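Local coordinates for protein HhaI Restriction Endonuclease (Haemophilus parahaemolyticus, PDB 6UKI) that probably cleaves double-stranded DNA at GCGC sites as a type II restriction endonuclease, and is bound here to DNA and calcium, at residues 6-11 and 22-27; 33-38 and 45-50; 41-46 and 126-131. All coordinates share one frame; numbering follows the deposited sequence.

Contact 1: residues 6-11 and 22-27; sequences FEVFCV and FAKKGE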
loop_
_atom_site.group_PDB
_atom_site.type_symbol
_atom_site.label_atom_id
_atom_site.label_comp_id
_atom_site.label_asym_id
_atom_site.label_seq_id
_atom_site.Cartn_x
_atom_site.Cartn_y
_atom_site.Cartn_z
ATOM N N PHE A 6 -7.930 10.213 5.613
ATOM C CA PHE A 6 -8.976 9.233 5.883
ATOM C C PHE A 6 -8.631 8.360 7.085
ATOM O O PHE A 6 -9.501 8.069 7.915
ATOM C CB PHE A 6 -9.221 8.370 4.646
ATOM C CG PHE A 6 -10.315 7.358 4.828
ATOM C CD1 PHE A 6 -11.642 7.707 4.627
ATOM C CD2 PHE A 6 -10.019 6.061 5.216
ATOM C CE1 PHE A 6 -12.656 6.775 4.806
ATOM C CE2 PHE A 6 -11.022 5.124 5.388
ATOM C CZ PHE A 6 -12.342 5.482 5.189
ATOM N N GLU A 7 -7.375 7.910 7.184
ATOM C CA GLU A 7 -6.951 7.154 8.361
ATOM C C GLU A 7 -7.182 7.959 9.634
ATOM O O GLU A 7 -7.650 7.420 10.646
ATOM C CB GLU A 7 -5.476 6.769 8.245
ATOM C CG GLU A 7 -5.197 5.361 7.765
ATOM C CD GLU A 7 -3.703 5.049 7.732
ATOM O OE1 GLU A 7 -3.264 4.276 6.848
ATOM O OE2 GLU A 7 -2.967 5.580 8.592
ATOM N N VAL A 8 -6.878 9.258 9.595
ATOM C CA VAL A 8 -7.048 10.094 10.779
ATOM C C VAL A 8 -8.518 10.180 11.176
ATOM O O VAL A 8 -8.852 10.192 12.368
ATOM C CB VAL A 8 -6.442 11.487 10.539
ATOM C CG1 VAL A 8 -6.988 12.482 11.554
ATOM C CG2 VAL A 8 -4.916 11.415 10.603
ATOM N N PHE A 9 -9.424 10.247 10.191
ATOM C CA PHE A 9 -10.843 10.346 10.519
ATOM C C PHE A 9 -11.362 9.057 11.146
ATOM O O PHE A 9 -12.253 9.103 12.000
ATOM C CB PHE A 9 -11.655 10.709 9.270
ATOM C CG PHE A 9 -11.808 12.194 9.042
ATOM C CD1 PHE A 9 -12.677 12.947 9.814
ATOM C CD2 PHE A 9 -11.079 12.836 8.055
ATOM C CE1 PHE A 9 -12.815 14.318 9.602
ATOM C CE2 PHE A 9 -11.214 14.204 7.833
ATOM C CZ PHE A 9 -12.083 14.944 8.609
ATOM N N CYS A 10 -10.808 7.906 10.757
ATOM C CA CYS A 10 -11.198 6.650 11.392
ATOM C C CYS A 10 -10.699 6.558 12.828
ATOM O O CYS A 10 -11.428 6.093 13.711
ATOM C CB CYS A 10 -10.693 5.448 10.601
ATOM S SG CYS A 10 -11.210 5.387 8.897
ATOM N N VAL A 11 -9.448 6.956 13.082
ATOM C CA VAL A 11 -8.954 6.866 14.451
ATOM C C VAL A 11 -9.717 7.829 15.342
ATOM O O VAL A 11 -10.137 7.478 16.449
ATOM C CB VAL A 11 -7.441 7.147 14.477
ATOM C CG1 VAL A 11 -6.922 7.010 15.866
ATOM C CG2 VAL A 11 -6.720 6.230 13.539
ATOM N N PHE A 22 -7.150 3.551 21.056
ATOM C CA PHE A 22 -6.758 3.235 19.686
ATOM C C PHE A 22 -5.544 4.069 19.319
ATOM O O PHE A 22 -5.593 5.301 19.387
ATOM C CB PHE A 22 -7.907 3.490 18.708
ATOM C CG PHE A 22 -9.130 2.693 19.011
ATOM C CD1 PHE A 22 -9.303 1.440 18.452
ATOM C CD2 PHE A 22 -10.091 3.177 19.887
ATOM C CE1 PHE A 22 -10.423 0.684 18.745
ATOM C CE2 PHE A 22 -11.219 2.428 20.184
ATOM C CZ PHE A 22 -11.383 1.178 19.615
ATOM N N ALA A 23 -4.463 3.401 18.932
ATOM C CA ALA A 23 -3.210 4.059 18.595
ATOM C C ALA A 23 -2.973 3.954 17.098
ATOM O O ALA A 23 -3.011 2.855 16.537
ATOM C CB ALA A 23 -2.036 3.439 19.353
ATOM N N LYS A 24 -2.733 5.096 16.462
ATOM C CA LYS A 24 -2.436 5.153 15.037
ATOM C C LYS A 24 -0.944 4.949 14.800
ATOM O O LYS A 24 -0.110 5.630 15.404
ATOM C CB LYS A 24 -2.888 6.491 14.454
ATOM C CG LYS A 24 -3.204 6.454 12.969
ATOM C CD LYS A 24 -2.411 7.503 12.201
ATOM C CE LYS A 24 -3.055 7.769 10.850
ATOM N NZ LYS A 24 -2.071 8.166 9.801
ATOM N N LYS A 25 -0.615 4.028 13.904
ATOM C CA LYS A 25 0.762 3.800 13.504
ATOM C C LYS A 25 1.131 4.708 12.328
ATOM O O LYS A 25 0.344 5.545 11.878
ATOM C CB LYS A 25 0.963 2.325 13.165
ATOM C CG LYS A 25 0.679 1.397 14.338
ATOM C CD LYS A 25 1.895 1.261 15.241
ATOM C CE LYS A 25 1.883 -0.062 15.971
ATOM N NZ LYS A 25 2.556 -1.133 15.188
ATOM N N GLY A 26 2.348 4.533 11.814
ATOM C CA GLY A 26 2.818 5.381 10.735
ATOM C C GLY A 26 2.019 5.183 9.460
ATOM O O GLY A 26 1.557 4.086 9.147
ATOM N N GLU A 27 1.846 6.280 8.723
ATOM C CA GLU A 27 1.052 6.295 7.498
ATOM C C GLU A 27 1.567 5.286 6.482
ATOM O O GLU A 27 0.880 4.309 6.158
ATOM C CB GLU A 27 1.061 7.692 6.866
ATOM C CG GLU A 27 0.776 8.840 7.820
ATOM C CD GLU A 27 0.899 10.200 7.147
ATOM O OE1 GLU A 27 0.339 11.186 7.674
ATOM O OE2 GLU A 27 1.555 10.282 6.086
#

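Contact 2: residues 33-38 and 45-50; sequences SDILFT and IEAKMP. With CA (calcium ion), chain G; CA (calcium ion), chain H; nucleotides of chain B.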
loop_
_atom_site.group_PDB
_atom_site.type_symbol
_atom_site.label_atom_id
_atom_site.label_comp_id
_atom_site.label_asym_id
_atom_site.label_seq_id
_atom_site.Cartn_x
_atom_site.Cartn_y
_atom_site.Cartn_z
ATOM N N SER A 33 0.015 -3.057 10.613
ATOM C CA SER A 33 -1.296 -2.577 10.208
ATOM C C SER A 33 -1.595 -1.225 10.870
ATOM O O SER A 33 -0.823 -0.725 11.690
ATOM C CB SER A 33 -2.358 -3.617 10.543
ATOM O OG SER A 33 -3.552 -3.350 9.838
ATOM N N ASP A 34 -2.756 -0.645 10.539
ATOM C CA ASP A 34 -2.980 0.794 10.706
ATOM C C ASP A 34 -3.204 1.203 12.161
ATOM O O ASP A 34 -2.554 2.129 12.656
ATOM C CB ASP A 34 -4.174 1.241 9.858
ATOM C CG ASP A 34 -3.921 1.105 8.371
ATOM O OD1 ASP A 34 -2.746 0.940 7.982
ATOM O OD2 ASP A 34 -4.900 1.169 7.593
ATOM N N ILE A 35 -4.134 0.551 12.855
ATOM C CA ILE A 35 -4.634 1.022 14.144
ATOM C C ILE A 35 -4.565 -0.114 15.158
ATOM O O ILE A 35 -5.100 -1.201 14.917
ATOM C CB ILE A 35 -6.079 1.538 14.014
ATOM C CG1 ILE A 35 -6.135 2.702 13.024
ATOM C CG2 ILE A 35 -6.648 1.907 15.375
ATOM C CD1 ILE A 35 -7.452 2.789 12.274
ATOM N N LEU A 36 -3.926 0.141 16.300
ATOM C CA LEU A 36 -3.772 -0.863 17.351
ATOM C C LEU A 36 -4.731 -0.559 18.498
ATOM O O LEU A 36 -4.608 0.476 19.162
ATOM C CB LEU A 36 -2.335 -0.905 17.851
ATOM C CG LEU A 36 -2.077 -1.875 19.004
ATOM C CD1 LEU A 36 -2.342 -3.320 18.573
ATOM C CD2 LEU A 36 -0.653 -1.708 19.522
ATOM N N PHE A 37 -5.684 -1.458 18.730
ATOM C CA PHE A 37 -6.565 -1.349 19.885
ATOM C C PHE A 37 -5.786 -1.746 21.132
ATOM O O PHE A 37 -5.414 -2.913 21.297
ATOM C CB PHE A 37 -7.788 -2.236 19.699
ATOM C CG PHE A 37 -8.532 -2.511 20.968
ATOM C CD1 PHE A 37 -9.124 -1.480 21.677
ATOM C CD2 PHE A 37 -8.650 -3.808 21.448
ATOM C CE1 PHE A 37 -9.821 -1.731 22.843
ATOM C CE2 PHE A 37 -9.342 -4.073 22.620
ATOM C CZ PHE A 37 -9.930 -3.029 23.317
ATOM N N THR A 38 -5.526 -0.777 22.002
ATOM C CA THR A 38 -4.671 -0.986 23.165
ATOM C C THR A 38 -5.475 -1.390 24.395
ATOM O O THR A 38 -5.273 -0.880 25.496
ATOM C CB THR A 38 -3.866 0.280 23.425
ATOM O OG1 THR A 38 -4.758 1.358 23.734
ATOM C CG2 THR A 38 -3.072 0.650 22.184
ATOM N N ILE A 45 -6.751 -3.029 13.661
ATOM C CA ILE A 45 -7.856 -2.613 12.807
ATOM C C ILE A 45 -7.257 -2.004 11.550
ATOM O O ILE A 45 -6.413 -1.105 11.636
ATOM C CB ILE A 45 -8.765 -1.591 13.511
ATOM C CG1 ILE A 45 -9.280 -2.146 14.838
ATOM C CG2 ILE A 45 -9.916 -1.180 12.601
ATOM C CD1 ILE A 45 -9.946 -1.085 15.695
ATOM N N GLU A 46 -7.695 -2.478 10.389
ATOM C CA GLU A 46 -7.169 -2.007 9.116
ATOM C C GLU A 46 -8.148 -1.027 8.470
ATOM O O GLU A 46 -9.308 -1.375 8.230
ATOM C CB GLU A 46 -6.899 -3.186 8.184
ATOM C CG GLU A 46 -6.340 -2.792 6.823
ATOM C CD GLU A 46 -4.960 -2.159 6.897
ATOM O OE1 GLU A 46 -4.510 -1.625 5.866
ATOM O OE2 GLU A 46 -4.324 -2.192 7.972
ATOM N N ALA A 47 -7.670 0.183 8.175
ATOM C CA ALA A 47 -8.452 1.205 7.488
ATOM C C ALA A 47 -8.201 1.134 5.985
ATOM O O ALA A 47 -7.050 1.041 5.555
ATOM C CB ALA A 47 -8.080 2.597 8.007
ATOM N N LYS A 48 -9.270 1.192 5.189
ATOM C CA LYS A 48 -9.142 1.193 3.734
ATOM C C LYS A 48 -10.239 2.057 3.137
ATOM O O LYS A 48 -11.389 1.973 3.562
ATOM C CB LYS A 48 -9.242 -0.227 3.154
ATOM C CG LYS A 48 -8.109 -1.131 3.574
ATOM C CD LYS A 48 -7.823 -2.204 2.566
ATOM C CE LYS A 48 -6.337 -2.545 2.593
ATOM N NZ LYS A 48 -5.528 -1.292 2.692
ATOM N N MET A 49 -9.889 2.877 2.149
ATOM C CA MET A 49 -10.888 3.695 1.466
ATOM C C MET A 49 -11.797 2.817 0.600
ATOM O O MET A 49 -11.490 1.653 0.339
ATOM C CB MET A 49 -10.208 4.770 0.615
ATOM C CG MET A 49 -9.962 6.077 1.341
ATOM S SD MET A 49 -8.669 7.097 0.604
ATOM C CE MET A 49 -9.607 8.448 -0.080
ATOM N N PRO A 50 -12.932 3.351 0.138
ATOM C CA PRO A 50 -13.823 2.535 -0.705
ATOM C C PRO A 50 -13.159 1.957 -1.946
ATOM O O PRO A 50 -13.542 0.868 -2.389
ATOM C CB PRO A 50 -14.942 3.517 -1.061
ATOM C CG PRO A 50 -15.017 4.397 0.122
ATOM C CD PRO A 50 -13.591 4.600 0.565
HETATM CA CA CA G . -4.917 0.574 5.400
HETATM CA CA CA H . -0.872 1.162 6.701
ATOM P P DC B 9 -2.260 0.528 3.763
ATOM O OP1 DC B 9 -2.929 1.095 4.944
ATOM O OP2 DC B 9 -2.723 -0.716 3.144
ATOM O "O5'" DC B 9 -2.294 1.665 2.642
ATOM C "C5'" DC B 9 -2.249 3.006 3.029
ATOM C "C4'" DC B 9 -2.129 3.913 1.831
ATOM O "O4'" DC B 9 -0.861 3.717 1.164
ATOM C "C3'" DC B 9 -3.136 3.693 0.726
ATOM O "O3'" DC B 9 -4.400 4.202 1.097
ATOM C "C2'" DC B 9 -2.483 4.518 -0.382
ATOM C "C1'" DC B 9 -1.003 4.137 -0.197
ATOM N N1 DC B 9 -0.576 3.019 -1.096
ATOM C C2 DC B 9 -0.116 3.307 -2.376
ATOM O O2 DC B 9 -0.041 4.481 -2.729
ATOM N N3 DC B 9 0.250 2.283 -3.192
ATOM C C4 DC B 9 0.162 1.019 -2.761
ATOM N N4 DC B 9 0.539 0.043 -3.596
ATOM C C5 DC B 9 -0.316 0.701 -1.459
ATOM C C6 DC B 9 -0.674 1.720 -0.668
ATOM P P DT B 10 -5.716 3.285 0.973
ATOM O OP1 DT B 10 -6.803 4.009 1.660
ATOM O OP2 DT B 10 -5.363 1.903 1.371
ATOM O "O5'" DT B 10 -6.042 3.268 -0.595
ATOM C "C5'" DT B 10 -6.684 4.371 -1.209
ATOM C "C4'" DT B 10 -5.684 5.252 -1.935
ATOM O "O4'" DT B 10 -4.993 4.487 -2.967
ATOM C "C3'" DT B 10 -6.289 6.469 -2.641
ATOM O "O3'" DT B 10 -5.432 7.587 -2.462
ATOM C "C2'" DT B 10 -6.354 6.025 -4.107
ATOM C "C1'" DT B 10 -5.111 5.152 -4.220
ATOM N N1 DT B 10 -5.173 4.104 -5.322
ATOM C C2 DT B 10 -4.120 3.984 -6.216
ATOM O O2 DT B 10 -3.137 4.698 -6.194
ATOM N N3 DT B 10 -4.263 2.993 -7.145
ATOM C C4 DT B 10 -5.328 2.124 -7.278
ATOM O O4 DT B 10 -5.367 1.264 -8.155
ATOM C C5 DT B 10 -6.397 2.296 -6.316
ATOM C C7 DT B 10 -7.604 1.405 -6.363
ATOM C C6 DT B 10 -6.267 3.265 -5.394
HETATM O O HOH W 1 -1.495 -1.127 6.807
HETATM O O HOH W 2 -5.074 2.724 5.891
#

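Contact 3: residues 41-46 and 126-131; sequences NPFYIE and VKFFIT. With CA (calcium ion), chain G; nucleotides of chain B.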
loop_
_atom_site.group_PDB
_atom_site.type_symbol
_atom_site.label_atom_id
_atom_site.label_comp_id
_atom_site.label_asym_id
_atom_site.label_seq_id
_atom_site.Cartn_x
_atom_site.Cartn_y
_atom_site.Cartn_z
ATOM N N ASN A 41 -7.422 -7.063 25.177
ATOM C CA ASN A 41 -7.226 -8.058 24.122
ATOM C C ASN A 41 -6.781 -7.308 22.875
ATOM O O ASN A 41 -7.574 -7.081 21.951
ATOM C CB ASN A 41 -8.491 -8.879 23.876
ATOM C CG ASN A 41 -8.795 -9.829 25.021
ATOM O OD1 ASN A 41 -8.421 -11.002 24.987
ATOM N ND2 ASN A 41 -9.467 -9.320 26.051
ATOM N N PRO A 42 -5.515 -6.900 22.822
ATOM C CA PRO A 42 -5.058 -6.060 21.712
ATOM C C PRO A 42 -5.139 -6.789 20.382
ATOM O O PRO A 42 -4.934 -8.001 20.294
ATOM C CB PRO A 42 -3.608 -5.739 22.086
ATOM C CG PRO A 42 -3.199 -6.863 22.989
ATOM C CD PRO A 42 -4.427 -7.215 23.765
ATOM N N PHE A 43 -5.454 -6.022 19.344
ATOM C CA PHE A 43 -5.497 -6.511 17.974
ATOM C C PHE A 43 -5.377 -5.304 17.051
ATOM O O PHE A 43 -5.353 -4.154 17.503
ATOM C CB PHE A 43 -6.781 -7.300 17.705
ATOM C CG PHE A 43 -8.047 -6.507 17.913
ATOM C CD1 PHE A 43 -8.842 -6.730 19.027
ATOM C CD2 PHE A 43 -8.458 -5.556 16.981
ATOM C CE1 PHE A 43 -10.012 -6.014 19.216
ATOM C CE2 PHE A 43 -9.624 -4.833 17.165
ATOM C CZ PHE A 43 -10.402 -5.062 18.283
ATOM N N TYR A 44 -5.345 -5.566 15.748
ATOM C CA TYR A 44 -5.208 -4.496 14.770
ATOM C C TYR A 44 -6.509 -4.289 14.013
ATOM O O TYR A 44 -7.269 -5.233 13.767
ATOM C CB TYR A 44 -4.081 -4.780 13.776
ATOM C CG TYR A 44 -2.718 -4.379 14.285
ATOM C CD1 TYR A 44 -2.308 -3.056 14.251
ATOM C CD2 TYR A 44 -1.846 -5.323 14.813
ATOM C CE1 TYR A 44 -1.065 -2.681 14.725
ATOM C CE2 TYR A 44 -0.600 -4.960 15.283
ATOM C CZ TYR A 44 -0.218 -3.639 15.240
ATOM O OH TYR A 44 1.016 -3.268 15.705
ATOM N N ILE A 45 -6.751 -3.029 13.661
ATOM C CA ILE A 45 -7.856 -2.613 12.807
ATOM C C ILE A 45 -7.257 -2.004 11.550
ATOM O O ILE A 45 -6.413 -1.105 11.636
ATOM C CB ILE A 45 -8.765 -1.591 13.511
ATOM C CG1 ILE A 45 -9.280 -2.146 14.838
ATOM C CG2 ILE A 45 -9.916 -1.180 12.601
ATOM C CD1 ILE A 45 -9.946 -1.085 15.695
ATOM N N GLU A 46 -7.695 -2.478 10.389
ATOM C CA GLU A 46 -7.169 -2.007 9.116
ATOM C C GLU A 46 -8.148 -1.027 8.470
ATOM O O GLU A 46 -9.308 -1.375 8.230
ATOM C CB GLU A 46 -6.899 -3.186 8.184
ATOM C CG GLU A 46 -6.340 -2.792 6.823
ATOM C CD GLU A 46 -4.960 -2.159 6.897
ATOM O OE1 GLU A 46 -4.510 -1.625 5.866
ATOM O OE2 GLU A 46 -4.324 -2.192 7.972
ATOM N N VAL A 126 -4.774 -8.671 12.122
ATOM C CA VAL A 126 -5.912 -7.804 11.836
ATOM C C VAL A 126 -7.194 -8.583 12.113
ATOM O O VAL A 126 -7.455 -9.622 11.500
ATOM C CB VAL A 126 -5.872 -7.292 10.389
ATOM C CG1 VAL A 126 -7.225 -6.717 9.996
ATOM C CG2 VAL A 126 -4.763 -6.245 10.221
ATOM N N LYS A 127 -8.004 -8.085 13.041
ATOM C CA LYS A 127 -9.279 -8.732 13.297
ATOM C C LYS A 127 -10.463 -7.975 12.728
ATOM O O LYS A 127 -11.493 -8.596 12.457
ATOM C CB LYS A 127 -9.490 -8.947 14.803
ATOM C CG LYS A 127 -9.136 -10.363 15.238
ATOM C CD LYS A 127 -8.426 -10.403 16.578
ATOM C CE LYS A 127 -9.382 -10.131 17.726
ATOM N NZ LYS A 127 -8.924 -10.818 18.973
ATOM N N PHE A 128 -10.332 -6.674 12.499
ATOM C CA PHE A 128 -11.435 -5.869 12.002
ATOM C C PHE A 128 -10.938 -4.897 10.944
ATOM O O PHE A 128 -9.789 -4.451 10.970
ATOM C CB PHE A 128 -12.117 -5.104 13.141
ATOM C CG PHE A 128 -12.887 -5.985 14.070
ATOM C CD1 PHE A 128 -12.266 -6.587 15.150
ATOM C CD2 PHE A 128 -14.232 -6.232 13.850
ATOM C CE1 PHE A 128 -12.976 -7.410 16.002
ATOM C CE2 PHE A 128 -14.945 -7.053 14.696
ATOM C CZ PHE A 128 -14.316 -7.639 15.777
ATOM N N PHE A 129 -11.822 -4.579 10.007
ATOM C CA PHE A 129 -11.603 -3.525 9.030
ATOM C C PHE A 129 -12.512 -2.348 9.345
ATOM O O PHE A 129 -13.591 -2.514 9.923
ATOM C CB PHE A 129 -11.895 -4.013 7.611
ATOM C CG PHE A 129 -10.806 -4.841 7.014
ATOM C CD1 PHE A 129 -10.660 -6.172 7.365
ATOM C CD2 PHE A 129 -9.938 -4.297 6.082
ATOM C CE1 PHE A 129 -9.657 -6.943 6.808
ATOM C CE2 PHE A 129 -8.934 -5.062 5.523
ATOM C CZ PHE A 129 -8.792 -6.387 5.888
ATOM N N ILE A 130 -12.077 -1.159 8.950
ATOM C CA ILE A 130 -12.906 0.033 9.018
ATOM C C ILE A 130 -12.846 0.744 7.672
ATOM O O ILE A 130 -11.782 0.826 7.044
ATOM C CB ILE A 130 -12.472 0.964 10.173
ATOM C CG1 ILE A 130 -13.349 2.219 10.217
ATOM C CG2 ILE A 130 -11.009 1.321 10.049
ATOM C CD1 ILE A 130 -13.463 2.846 11.597
ATOM N N THR A 131 -13.994 1.239 7.226
ATOM C CA THR A 131 -14.118 1.998 5.986
ATOM C C THR A 131 -15.429 2.777 6.070
ATOM O O THR A 131 -16.087 2.788 7.115
ATOM C CB THR A 131 -14.028 1.070 4.765
ATOM O OG1 THR A 131 -14.189 1.835 3.562
ATOM C CG2 THR A 131 -15.074 -0.035 4.818
HETATM CA CA CA G . -4.917 0.574 5.400
ATOM P P DC B 9 -2.260 0.528 3.763
ATOM O OP1 DC B 9 -2.929 1.095 4.944
ATOM O OP2 DC B 9 -2.723 -0.716 3.144
ATOM O "O5'" DC B 9 -2.294 1.665 2.642
ATOM C "C5'" DC B 9 -2.249 3.006 3.029
ATOM C "C4'" DC B 9 -2.129 3.913 1.831
ATOM O "O4'" DC B 9 -0.861 3.717 1.164
ATOM C "C3'" DC B 9 -3.136 3.693 0.726
ATOM O "O3'" DC B 9 -4.400 4.202 1.097
ATOM C "C2'" DC B 9 -2.483 4.518 -0.382
ATOM C "C1'" DC B 9 -1.003 4.137 -0.197
ATOM N N1 DC B 9 -0.576 3.019 -1.096
ATOM C C2 DC B 9 -0.116 3.307 -2.376
ATOM O O2 DC B 9 -0.041 4.481 -2.729
ATOM N N3 DC B 9 0.250 2.283 -3.192
ATOM C C4 DC B 9 0.162 1.019 -2.761
ATOM N N4 DC B 9 0.539 0.043 -3.596
ATOM C C5 DC B 9 -0.316 0.701 -1.459
ATOM C C6 DC B 9 -0.674 1.720 -0.668
HETATM O O HOH W 2 -5.074 2.724 5.891
#

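Contact 1: residues 6-11 and 22-27
Glu7 and Lys24 form a salt bridge between the helix that holds 6-11 and the edge strand that opens 22-27. Lys24 NZ lies 3.0 Å from Glu7 OE2. The hydrogen bond within this pair is weak. The lysine chain does much of the touching. Its CG is anti to the backbone N (chi1 -154°), and the chain bends at chi2 (-125°). This carries CE to 3.7 Å from Glu7 CB, and the two side chains cross at about a right angle. The Glu7 chain is extended beyond CG, which brings OE2 to the end of the lysine, close to both CE and NZ.

The valines cover the apolar part of Lys24. Val11 CG2, the branch beside its backbone N, is 3.6 Å from Lys24 CG. Val8 CG2 comes to 4.1 Å from Lys24 CE at the more exposed end. Val11 CG1 turns to the backbone and lies 4.1 Å from Phe22 O. The CB of Phe22 points to the helix, but its ring leads away and packs on Leu14, Ile35 and Ile45.

Glu7 also touches Asp34, and its side chain ends about 4 Å from a bound calcium ion. The chemistry is therefore mixed: valine methyls pack against the lysine methylenes, while the ammonium group probably offsets part of the negative charge that Glu7 brings close to the metal site.

Contact 2: residues 33-38 and 45-50
Asp34 and Glu46 bring their carboxylates together round one calcium ion, with the two planes 37° apart. Asp34 OD2 and Glu46 OE1 each bind this ion at 2.3 Å, and Ala47 O binds it too. OP1 of DC9 of chain B and a water complete the ligands found. Asp34 OD1 turns to the second calcium, so the aspartate bridges the two metals, as OP1 also does. Ala47 N donates to Asp34 OD2 (3.0 Å) from the anti side, 27° out of the carboxylate plane, which helps to fix the rotation of the group. The Glu46 chain bends at chi2 (65°) to bring its OE1 round to the metal. Lys48 NZ reaches OP2 of DC9 of chain B at 2.9 Å and forms a salt bridge with Glu46 OE1, in which the hydrogen bond is weak.

Asp34, Glu46 and Lys48 are consistent with the PD-(D/E)XK nuclease motif.

Ile35 and Ile45 form an antiparallel hydrogen-bonded pair, with Ile45 N 2.8 Å from Ile35 O. Their side chains lie on the sheet face covered by helix 3-18, where Ile35 meets Val11. Strands 22-24 and 126-132 flank this hairpin in the sheet, and Tyr121 of helix 110-122 touches Glu46 and Lys48.

Contact 3: residues 41-46 and 126-131
Glu46 lies against Phe129 on the strand that runs parallel to its own. Its CB sits over one face of the Phe129 ring, 4.2 Å from the centroid, in a CH-pi contact. The same CB is 4.0 Å from Val126 CG1. One bond on, Glu46 CG is 3.7 Å from Phe129 CE2. CD then leads away from the strand, and the carboxylate plane stands 80° to the ring. At the tip, OE1 reaches the calcium ion, while OE2 faces Ser33. The methylene part of the chain thus rests on the aromatic ring.

The backbones are joined by three hydrogen bonds: Lys127 N to Tyr44 O, Glu46 N to Phe128 O (2.9 Å), and Ile130 N to Glu46 O. A beta bulge at Lys127 shifts the register by one residue between Tyr44 and Ile45.

On the other face, Ile45 CG2 meets Ile130 CG2 at 3.7 Å. The Phe43 and Phe128 rings meet obliquely, planes at 44°, with Phe252 of helix 242-256 beside both. Phe43 CG sits between its backbone N and carbonyl carbon (chi1 60°), and Lys127 CE lies 3.7 Å from its CD1.

The chemistry implies a metal ligand carried on a buried apolar base. The N and O of Glu46 both bond to strand 126-132, which fixes its main chain, and Phe129 and Val126 support the start of its side chain.

Contact 1 closes before the other two open, and contact 3 begins on the stretch where contact 2 ends. All lie on one side of the chain's centre and reach the same mixed sheet, whose strands run 22-24, 35-37, 43-47, 126-132 and 136-140. Contact 1 puts helix 3-18 against the edge strand. Contacts 2 and 3 share Ile45 and Glu46 on strand 43-47, and their centres are 6 Å apart. Contacts 1 and 2 are 7 Å apart, and contacts 1 and 3 are 12 Å. Strands 22-24 and 35-37 pair through Ala23 O and Leu36 N. Phe22 packs on Ile45, while Lys25 NZ probably bonds Tyr44 OH. Together the three contacts frame the site of the two calcium ions, where the DNA backbone lies.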